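Local atomic coordinates of ketol-acid reductoisomerase (uncultured archaeon GZfos26G2, PDB entry 4XDY), a protein that catalyses the magnesium-dependent alkyl migration and NADH-dependent reduction of (S)-2-acetolactate to (R)-2,3-dihydroxy-isovalerate in the biosynthesis of branched-chain amino acids. Residues I130-K135 / M176-A181; G28-N33 / T139-A144; L154-Q159 / C186-E191. All blocks are in the same frame, centred on the assembly; numbering follows the deposited sequence.

How the contacts relate
From the N terminus, helix 26-37 comes first, and contact 2 closes the longest loop when helix 138-146 packs beside it. Before that loop closes, strand 128-134 has opened contact 1, which ends at the loop 176-181, so contacts 1 and 2 cross. Contact 3 opens on strand 153-157, inside the span of contact 1, and closes beyond it at the start of helix 188-203; these two cross as well. Contacts 2 and 3 stand in series and do not touch. Contact 1 lies between them, meeting contact 2 through Trp178 and Glu141 and contact 3 through the Lys135-Glu191 salt bridge, so Rossmann helices, sheet and C-terminal domain are tied in turn.

Contact 1: I130-K135 / M176-A181; sequences IMVAPK and MHWTKA
Val132 is the first residue of strand 128-134 to meet Trp178, and it does so at the far edge of the indole. Its CB lies 3.7 Å from Trp178 CZ3. Its CG2 branch points on to the end of Met176, 4.1 Å from CE, the two side chains crossing at about a right angle. The carbonyl of Val132 borders the same ring edge: O is 3.5 Å from Trp178 CH2, close to the ring plane, while Ser111 OG satisfies it by a hydrogen bond. Ala133 turns its CB away from the indole and offers only backbone, with its N near Trp178 CZ3. Pro134 then changes the side of approach. Its CB sits over the six-membered ring, 3.8 Å from the centroid and 19° off the normal, a CH-pi contact, and its CD comes within 3.6 Å of Trp178 CH2. Met176 CE lies over the opposite face, 3.4 Å above the plane and offset toward the rim near CZ2, with the benzene half of the indole between the two. Trp178 CB points toward the strand, and chi1 (-62°) then sets CG anti to the carbonyl carbon, beside the backbone N. Its NE1 makes a weak hydrogen bond to Glu141 OE2. Helix 165-175 ends in a Schellman motif with His177 at positive phi, and Trp178 follows directly in the loop. Pro134 also touches Gln27 and lines the NADH pocket, so this is hydrophobic packing beside the C-terminal end of a Rossmann-domain strand, at the cofactor site.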
loop_
_atom_site.group_PDB
_atom_site.type_symbol
_atom_site.label_atom_id
_atom_site.label_comp_id
_atom_site.label_asym_id
_atom_site.label_seq_id
_atom_site.Cartn_x
_atom_site.Cartn_y
_atom_site.Cartn_z
ATOM N N ILE A 130 25.017 -14.079 13.548
ATOM C CA ILE A 130 23.852 -13.339 13.908
ATOM C C ILE A 130 23.079 -12.866 12.676
ATOM O O ILE A 130 23.643 -12.782 11.583
ATOM C CB ILE A 130 24.163 -12.172 14.838
ATOM C CG1 ILE A 130 25.178 -11.266 14.203
ATOM C CG2 ILE A 130 24.701 -12.759 16.167
ATOM C CD1 ILE A 130 25.312 -9.976 14.922
ATOM N N MET A 131 21.842 -12.460 12.910
ATOM C CA MET A 131 21.012 -11.878 11.866
ATOM C C MET A 131 20.176 -10.769 12.418
ATOM O O MET A 131 19.527 -10.910 13.488
ATOM C CB MET A 131 20.079 -12.945 11.204
ATOM C CG MET A 131 19.175 -12.159 10.316
ATOM S SD MET A 131 18.443 -13.240 9.182
ATOM C CE MET A 131 17.533 -13.937 10.187
ATOM N N VAL A 132 20.201 -9.628 11.741
ATOM C CA VAL A 132 19.294 -8.523 11.974
ATOM C C VAL A 132 18.495 -8.263 10.686
ATOM O O VAL A 132 19.044 -7.702 9.705
ATOM C CB VAL A 132 20.009 -7.282 12.515
ATOM C CG1 VAL A 132 20.703 -7.649 13.862
ATOM C CG2 VAL A 132 21.116 -6.738 11.554
ATOM N N ALA A 133 17.271 -8.755 10.662
ATOM C CA ALA A 133 16.469 -8.777 9.415
ATOM C C ALA A 133 15.370 -7.776 9.448
ATOM O O ALA A 133 14.414 -7.978 10.200
ATOM C CB ALA A 133 15.906 -10.156 9.197
ATOM N N PRO A 134 15.449 -6.660 8.639
ATOM C CA PRO A 134 14.391 -5.667 8.691
ATOM C C PRO A 134 13.236 -6.176 7.839
ATOM O O PRO A 134 13.491 -6.654 6.747
ATOM C CB PRO A 134 15.044 -4.398 8.069
ATOM C CG PRO A 134 16.081 -4.962 7.148
ATOM C CD PRO A 134 16.475 -6.303 7.641
ATOM N N LYS A 135 11.992 -5.956 8.282
ATOM C CA LYS A 135 10.786 -6.305 7.546
ATOM C C LYS A 135 10.399 -5.057 6.731
ATOM O O LYS A 135 9.397 -4.338 6.999
ATOM C CB LYS A 135 9.671 -6.757 8.535
ATOM C CG LYS A 135 10.041 -7.938 9.402
ATOM C CD LYS A 135 10.253 -9.240 8.642
ATOM C CE LYS A 135 11.688 -9.587 8.238
ATOM N NZ LYS A 135 11.906 -10.865 7.415
ATOM N N MET A 176 19.872 1.237 14.764
ATOM C CA MET A 176 19.106 1.504 13.497
ATOM C C MET A 176 17.680 1.896 13.711
ATOM O O MET A 176 16.959 2.208 12.747
ATOM C CB MET A 176 19.232 0.307 12.521
ATOM C CG MET A 176 20.643 0.127 12.042
ATOM S SD MET A 176 20.965 -1.140 10.815
ATOM C CE MET A 176 20.695 -2.625 11.782
ATOM N N HIS A 177 17.263 1.987 14.985
ATOM C CA HIS A 177 15.932 2.470 15.385
ATOM C C HIS A 177 14.759 1.533 15.021
ATOM O O HIS A 177 13.570 1.933 15.050
ATOM C CB HIS A 177 15.661 3.878 14.869
ATOM C CG HIS A 177 16.600 4.940 15.409
ATOM N ND1 HIS A 177 16.396 6.280 15.174
ATOM C CD2 HIS A 177 17.729 4.859 16.155
ATOM C CE1 HIS A 177 17.365 6.984 15.757
ATOM N NE2 HIS A 177 18.215 6.148 16.308
ATOM N N TRP A 178 15.080 0.289 14.705
ATOM C CA TRP A 178 14.038 -0.695 14.360
ATOM C C TRP A 178 13.222 -1.023 15.611
ATOM O O TRP A 178 12.086 -1.380 15.538
ATOM C CB TRP A 178 14.639 -1.988 13.834
ATOM C CG TRP A 178 15.450 -1.901 12.542
ATOM C CD1 TRP A 178 15.693 -0.793 11.781
ATOM C CD2 TRP A 178 16.205 -2.953 11.962
ATOM N NE1 TRP A 178 16.570 -1.080 10.759
ATOM C CE2 TRP A 178 16.886 -2.403 10.825
ATOM C CE3 TRP A 178 16.398 -4.285 12.274
ATOM C CZ2 TRP A 178 17.752 -3.167 10.039
ATOM C CZ3 TRP A 178 17.240 -5.027 11.488
ATOM C CH2 TRP A 178 17.893 -4.456 10.387
ATOM N N THR A 179 13.858 -0.886 16.780
ATOM C CA THR A 179 13.163 -1.067 18.058
ATOM C C THR A 179 12.036 -0.096 18.276
ATOM O O THR A 179 11.128 -0.388 19.071
ATOM C CB THR A 179 14.208 -0.930 19.237
ATOM O OG1 THR A 179 15.069 0.182 18.986
ATOM C CG2 THR A 179 15.014 -2.123 19.334
ATOM N N LYS A 180 12.013 1.039 17.557
ATOM C CA LYS A 180 10.882 1.918 17.661
ATOM C C LYS A 180 9.581 1.292 17.128
ATOM O O LYS A 180 8.458 1.572 17.599
ATOM C CB LYS A 180 11.173 3.271 17.055
ATOM C CG LYS A 180 12.336 3.977 17.749
ATOM C CD LYS A 180 12.492 5.357 17.197
ATOM C CE LYS A 180 13.800 5.976 17.608
ATOM N NZ LYS A 180 13.790 6.212 19.069
ATOM N N ALA A 181 9.714 0.437 16.118
ATOM C CA ALA A 181 8.566 -0.320 15.633
ATOM C C ALA A 181 8.449 -1.633 16.403
ATOM O O ALA A 181 7.340 -2.062 16.750
ATOM C CB ALA A 181 8.751 -0.611 14.111
#

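Contact 2: G28-N33 / T139-A144; sequences GDAQAN and TEERKA. With GOL (glycerol), chain G.
Ala30 CB and Arg142 CB meet at 4.0 Å where the two helices come nearest; consistent with the small alanine at this point, the segment axes come within 8.6 Å at an angle of only 21°. The larger side chains diverge from here. Arg142 leaves with CG anti to its backbone N and bends at chi2 (66°), and one face of its guanidinium is covered by Asn33 CB, over its centre, 3.6 Å from CZ. Asn33 ND2 gives a 2.8 Å hydrogen bond to Asp29 O, reaching that oxygen from the face opposite Asn33 N, and is also hydrogen-bonded to Tyr24 OH. A glycerol, probably from the crystallisation liquor, bridges Arg142 and Asp29: Arg142 NE donates to its O2 at 2.8 Å, NH2 to its O3 at 2.9 Å, and its O1 donates to Asp29 OD1 at 2.6 Å. Arg142 NH2 also forms a salt bridge with Asp37. Beyond Ala30, the extended Glu141 reaches across to Gln31, OE2 coming 3.3 Å from Gln31 CG, with carboxylate and amide planes 46° apart. Their polar ends look to other partners: Glu141 OE1 accepts from Gln27 NE2, and Gln31 OE1 binds Ser111 OG. Gln31 and Glu141 both rest on Pro134 of strand 128-134. Helix 26-37, which follows strand 18-22, and helix 138-146, which follows strand 128-134, thus pack side by side against the Rossmann sheet.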
loop_
_atom_site.group_PDB
_atom_site.type_symbol
_atom_site.label_atom_id
_atom_site.label_comp_id
_atom_site.label_asym_id
_atom_site.label_seq_id
_atom_site.Cartn_x
_atom_site.Cartn_y
_atom_site.Cartn_z
ATOM N N GLY A 28 22.473 -2.149 2.364
ATOM C CA GLY A 28 23.771 -1.680 2.844
ATOM C C GLY A 28 23.769 -0.163 2.953
ATOM O O GLY A 28 24.286 0.400 3.935
ATOM N N ASP A 29 23.213 0.512 1.944
ATOM C CA ASP A 29 23.114 1.977 1.939
ATOM C C ASP A 29 22.244 2.465 3.130
ATOM O O ASP A 29 22.699 3.270 4.004
ATOM C CB ASP A 29 22.678 2.474 0.539
ATOM C CG ASP A 29 22.678 3.985 0.382
ATOM O OD1 ASP A 29 22.592 4.774 1.372
ATOM O OD2 ASP A 29 22.663 4.449 -0.774
ATOM N N ALA A 30 21.037 1.897 3.274
ATOM C CA ALA A 30 20.175 2.273 4.391
ATOM C C ALA A 30 20.825 1.976 5.724
ATOM O O ALA A 30 20.830 2.859 6.615
ATOM C CB ALA A 30 18.860 1.518 4.299
ATOM N N GLN A 31 21.314 0.760 5.885
ATOM C CA GLN A 31 21.795 0.311 7.196
ATOM C C GLN A 31 23.090 1.085 7.588
ATOM O O GLN A 31 23.234 1.547 8.734
ATOM C CB GLN A 31 21.994 -1.161 7.302
ATOM C CG GLN A 31 20.651 -1.883 7.193
ATOM C CD GLN A 31 20.677 -3.371 7.549
ATOM O OE1 GLN A 31 20.005 -4.211 6.925
ATOM N NE2 GLN A 31 21.474 -3.700 8.466
ATOM N N ALA A 32 23.998 1.172 6.664
ATOM C CA ALA A 32 25.215 1.956 6.892
ATOM C C ALA A 32 24.965 3.399 7.337
ATOM O O ALA A 32 25.617 3.896 8.277
ATOM C CB ALA A 32 26.143 1.865 5.676
ATOM N N ASN A 33 24.033 4.079 6.698
ATOM C CA ASN A 33 23.752 5.430 7.035
ATOM C C ASN A 33 22.993 5.580 8.315
ATOM O O ASN A 33 23.208 6.543 9.038
ATOM C CB ASN A 33 23.036 6.125 5.903
ATOM C CG ASN A 33 24.003 6.527 4.787
ATOM O OD1 ASN A 33 24.742 7.502 4.948
ATOM N ND2 ASN A 33 24.097 5.723 3.707
ATOM N N THR A 139 14.995 1.449 1.106
ATOM C CA THR A 139 14.735 2.868 0.851
ATOM C C THR A 139 13.729 3.387 1.914
ATOM O O THR A 139 13.857 4.514 2.423
ATOM C CB THR A 139 14.192 3.115 -0.558
ATOM O OG1 THR A 139 13.041 2.284 -0.784
ATOM C CG2 THR A 139 15.316 2.793 -1.632
ATOM N N GLU A 140 12.717 2.543 2.272
ATOM C CA GLU A 140 11.621 2.967 3.153
ATOM C C GLU A 140 12.083 2.844 4.633
ATOM O O GLU A 140 11.692 3.636 5.451
ATOM C CB GLU A 140 10.371 2.129 2.874
ATOM C CG GLU A 140 9.956 2.184 1.396
ATOM C CD GLU A 140 10.089 3.574 0.795
ATOM O OE1 GLU A 140 9.243 4.406 1.182
ATOM O OE2 GLU A 140 10.996 3.823 -0.079
ATOM N N GLU A 141 13.001 1.935 4.872
ATOM C CA GLU A 141 13.747 1.782 6.143
ATOM C C GLU A 141 14.545 3.047 6.474
ATOM O O GLU A 141 14.457 3.598 7.609
ATOM C CB GLU A 141 14.677 0.579 6.035
ATOM C CG GLU A 141 15.629 0.377 7.197
ATOM C CD GLU A 141 16.622 -0.736 6.940
ATOM O OE1 GLU A 141 16.436 -1.486 5.955
ATOM O OE2 GLU A 141 17.601 -0.856 7.713
ATOM N N ARG A 142 15.251 3.572 5.480
ATOM C CA ARG A 142 15.987 4.780 5.684
ATOM C C ARG A 142 15.104 6.000 5.959
ATOM O O ARG A 142 15.337 6.721 6.903
ATOM C CB ARG A 142 16.908 5.030 4.486
ATOM C CG ARG A 142 17.638 6.391 4.591
ATOM C CD ARG A 142 18.593 6.362 5.782
ATOM N NE ARG A 142 19.517 7.520 5.723
ATOM C CZ ARG A 142 20.147 8.040 6.781
ATOM N NH1 ARG A 142 19.908 7.588 7.992
ATOM N NH2 ARG A 142 20.953 9.094 6.613
ATOM N N LYS A 143 14.002 6.108 5.230
ATOM C CA LYS A 143 13.017 7.123 5.430
ATOM C C LYS A 143 12.411 7.073 6.783
ATOM O O LYS A 143 12.251 8.144 7.444
ATOM C CB LYS A 143 11.912 7.036 4.398
ATOM C CG LYS A 143 12.269 7.608 3.038
ATOM C CD LYS A 143 11.047 7.560 2.111
ATOM C CE LYS A 143 10.010 8.603 2.528
ATOM N NZ LYS A 143 9.057 8.187 3.583
ATOM N N ALA A 144 12.035 5.861 7.224
ATOM C CA ALA A 144 11.482 5.729 8.565
ATOM C C ALA A 144 12.460 6.258 9.625
ATOM O O ALA A 144 12.040 6.959 10.594
ATOM C CB ALA A 144 11.092 4.252 8.868
HETATM C C1 GOL G . 22.667 8.212 1.685
HETATM O O1 GOL G . 22.139 7.223 0.808
HETATM C C2 GOL G . 21.522 8.808 2.486
HETATM O O2 GOL G . 20.996 7.795 3.391
HETATM C C3 GOL G . 22.088 10.017 3.268
HETATM O O3 GOL G . 21.124 10.587 4.170
#

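Contact 3: L154-Q159 / C186-E191; sequences LVAVKQ and CTFEQE
A capping box opens helix 188-203 of the C-terminal knotted domain, where Cys186 and Phe188 lie against Ala156 of strand 153-157 in the Rossmann domain. In the box, Thr187 OG1 accepts from Gln190 N, and Gln190 OE1 accepts from Thr187 N. Just before it, Cys186 N donates to Val155 O at 3.0 Å with an N-H...O angle of 153°, carrying the parallel pairing of strand 183-185 one step further. There the chains part, and water 2 takes the next place, accepting from Val157 N at 2.9 Å and donating to Cys186 O at 2.6 Å. Water 1 likewise accepts from Phe188 N and makes a weak bond to Val157 O. Ala156 points toward the start of the helix, its CB only 3.1 Å from Cys186 O and 3.7 Å from Phe188 CD1. Lys158 CB meets the same ring obliquely, at CE1. Farther out, in the conformer given, Lys158 NZ meets Glu189 OE2 as a salt bridge at 2.8 Å; Glu189 was modelled in two conformers, and the bridge is doubtful to that extent. On the inner side, Cys186 SG stands between its own N and carbonyl carbon (chi1 70°) and packs on Leu154 CB, while Leu154 CD2 lies 3.8 Å from Glu191 CG. Glu191 OE1 accepts from Gly113 N and is bonded to His112 ND1, and OE2 forms a salt bridge with Lys135 NZ. One turn further along the helix is Asp195, then Glu199, both magnesium ligands. The contact thus joins a strand of the Rossmann domain to the metal-binding helix of the knotted domain.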
loop_
_atom_site.group_PDB
_atom_site.type_symbol
_atom_site.label_atom_id
_atom_site.label_comp_id
_atom_site.label_asym_id
_atom_site.label_seq_id
_atom_site.Cartn_x
_atom_site.Cartn_y
_atom_site.Cartn_z
ATOM N N LEU A 154 13.577 -8.699 12.851
ATOM C CA LEU A 154 13.710 -10.043 13.389
ATOM C C LEU A 154 15.183 -10.239 13.708
ATOM O O LEU A 154 16.094 -9.903 12.875
ATOM C CB LEU A 154 13.258 -11.107 12.366
ATOM C CG LEU A 154 11.772 -11.471 12.441
ATOM C CD1 LEU A 154 10.794 -10.366 12.451
ATOM C CD2 LEU A 154 11.421 -12.453 11.300
ATOM N N VAL A 155 15.461 -10.768 14.914
ATOM C CA VAL A 155 16.823 -10.968 15.344
ATOM C C VAL A 155 17.046 -12.420 15.721
ATOM O O VAL A 155 16.300 -12.986 16.510
ATOM C CB VAL A 155 17.180 -10.025 16.509
ATOM C CG1 VAL A 155 18.543 -10.370 17.104
ATOM C CG2 VAL A 155 17.139 -8.603 16.074
ATOM N N ALA A 156 18.041 -13.047 15.112
ATOM C CA ALA A 156 18.382 -14.411 15.351
ATOM C C ALA A 156 19.887 -14.583 15.673
ATOM O O ALA A 156 20.709 -13.799 15.230
ATOM C CB ALA A 156 18.045 -15.294 14.203
ATOM N N VAL A 157 20.185 -15.651 16.406
ATOM C CA VAL A 157 21.554 -16.039 16.742
ATOM C C VAL A 157 21.752 -17.484 16.457
ATOM O O VAL A 157 21.068 -18.355 17.001
ATOM C CB VAL A 157 21.890 -15.733 18.244
ATOM C CG1 VAL A 157 23.331 -16.161 18.501
ATOM C CG2 VAL A 157 21.682 -14.293 18.554
ATOM N N LYS A 158 22.712 -17.788 15.604
ATOM C CA LYS A 158 22.955 -19.164 15.206
ATOM C C LYS A 158 24.164 -19.704 16.018
ATOM O O LYS A 158 24.176 -20.868 16.310
ATOM C CB LYS A 158 23.356 -19.203 13.742
ATOM C CG LYS A 158 23.779 -20.579 13.187
ATOM C CD LYS A 158 22.511 -21.419 13.152
ATOM C CE LYS A 158 22.572 -22.746 12.445
ATOM N NZ LYS A 158 21.110 -23.108 12.435
ATOM N N GLN A 159 25.161 -18.838 16.271
ATOM C CA GLN A 159 26.405 -19.237 17.032
ATOM C C GLN A 159 26.780 -18.088 17.983
ATOM O O GLN A 159 26.733 -16.906 17.628
ATOM C CB GLN A 159 27.606 -19.476 16.110
ATOM C CG GLN A 159 27.430 -20.590 15.125
ATOM C CD GLN A 159 28.627 -20.983 14.339
ATOM O OE1 GLN A 159 28.495 -21.879 13.525
ATOM N NE2 GLN A 159 29.720 -20.246 14.418
ATOM N N CYS A 186 13.924 -14.747 16.971
ATOM C CA CYS A 186 13.506 -15.916 16.204
ATOM C C CYS A 186 14.738 -16.684 15.794
ATOM O O CYS A 186 15.874 -16.346 16.207
ATOM C CB CYS A 186 12.655 -15.501 14.991
ATOM S SG CYS A 186 13.673 -14.651 13.727
ATOM N N THR A 187 14.580 -17.756 15.074
ATOM C CA THR A 187 15.710 -18.499 14.573
ATOM C C THR A 187 16.023 -18.068 13.127
ATOM O O THR A 187 15.181 -17.435 12.449
ATOM C CB THR A 187 15.477 -20.026 14.519
ATOM O OG1 THR A 187 14.398 -20.345 13.619
ATOM C CG2 THR A 187 15.129 -20.593 15.939
ATOM N N PHE A 188 17.197 -18.440 12.648
ATOM C CA PHE A 188 17.606 -18.139 11.275
ATOM C C PHE A 188 16.579 -18.814 10.287
ATOM O O PHE A 188 16.196 -18.198 9.288
ATOM C CB PHE A 188 18.952 -18.714 11.010
ATOM C CG PHE A 188 20.051 -17.696 11.046
ATOM C CD1 PHE A 188 20.529 -17.219 12.254
ATOM C CD2 PHE A 188 20.615 -17.168 9.851
ATOM C CE1 PHE A 188 21.591 -16.299 12.281
ATOM C CE2 PHE A 188 21.681 -16.298 9.879
ATOM C CZ PHE A 188 22.136 -15.826 11.124
ATOM N N GLU A 189 16.114 -20.001 10.648
ATOM C CA GLU A 189 15.257 -20.797 9.777
ATOM C C GLU A 189 13.874 -20.133 9.756
ATOM O O GLU A 189 13.214 -20.063 8.724
ATOM C CB GLU A 189 15.264 -22.265 10.234
ATOM C CG GLU A 189 16.649 -22.967 10.081
ATOM C CD GLU A 189 17.792 -22.550 11.085
ATOM O OE1 GLU A 189 17.414 -22.075 12.241
ATOM O OE2 GLU A 189 19.067 -22.607 10.650
ATOM N N GLN A 190 13.390 -19.685 10.891
ATOM C CA GLN A 190 12.112 -19.015 10.908
ATOM C C GLN A 190 12.033 -17.778 10.060
ATOM O O GLN A 190 11.062 -17.589 9.356
ATOM C CB GLN A 190 11.624 -18.639 12.299
ATOM C CG GLN A 190 11.235 -19.769 13.226
ATOM C CD GLN A 190 10.864 -19.118 14.546
ATOM O OE1 GLN A 190 11.747 -18.780 15.324
ATOM N NE2 GLN A 190 9.584 -18.795 14.714
ATOM N N GLU A 191 13.005 -16.900 10.211
ATOM C CA GLU A 191 13.100 -15.720 9.360
ATOM C C GLU A 191 13.124 -16.079 7.904
ATOM O O GLU A 191 12.366 -15.500 7.126
ATOM C CB GLU A 191 14.313 -14.866 9.655
ATOM C CG GLU A 191 14.209 -13.486 8.993
ATOM C CD GLU A 191 14.697 -13.391 7.524
ATOM O OE1 GLU A 191 15.430 -14.279 7.068
ATOM O OE2 GLU A 191 14.277 -12.392 6.931
HETATM O O HOH W 1 19.113 -19.395 14.691
HETATM O O HOH W 2 18.009 -17.249 17.381
#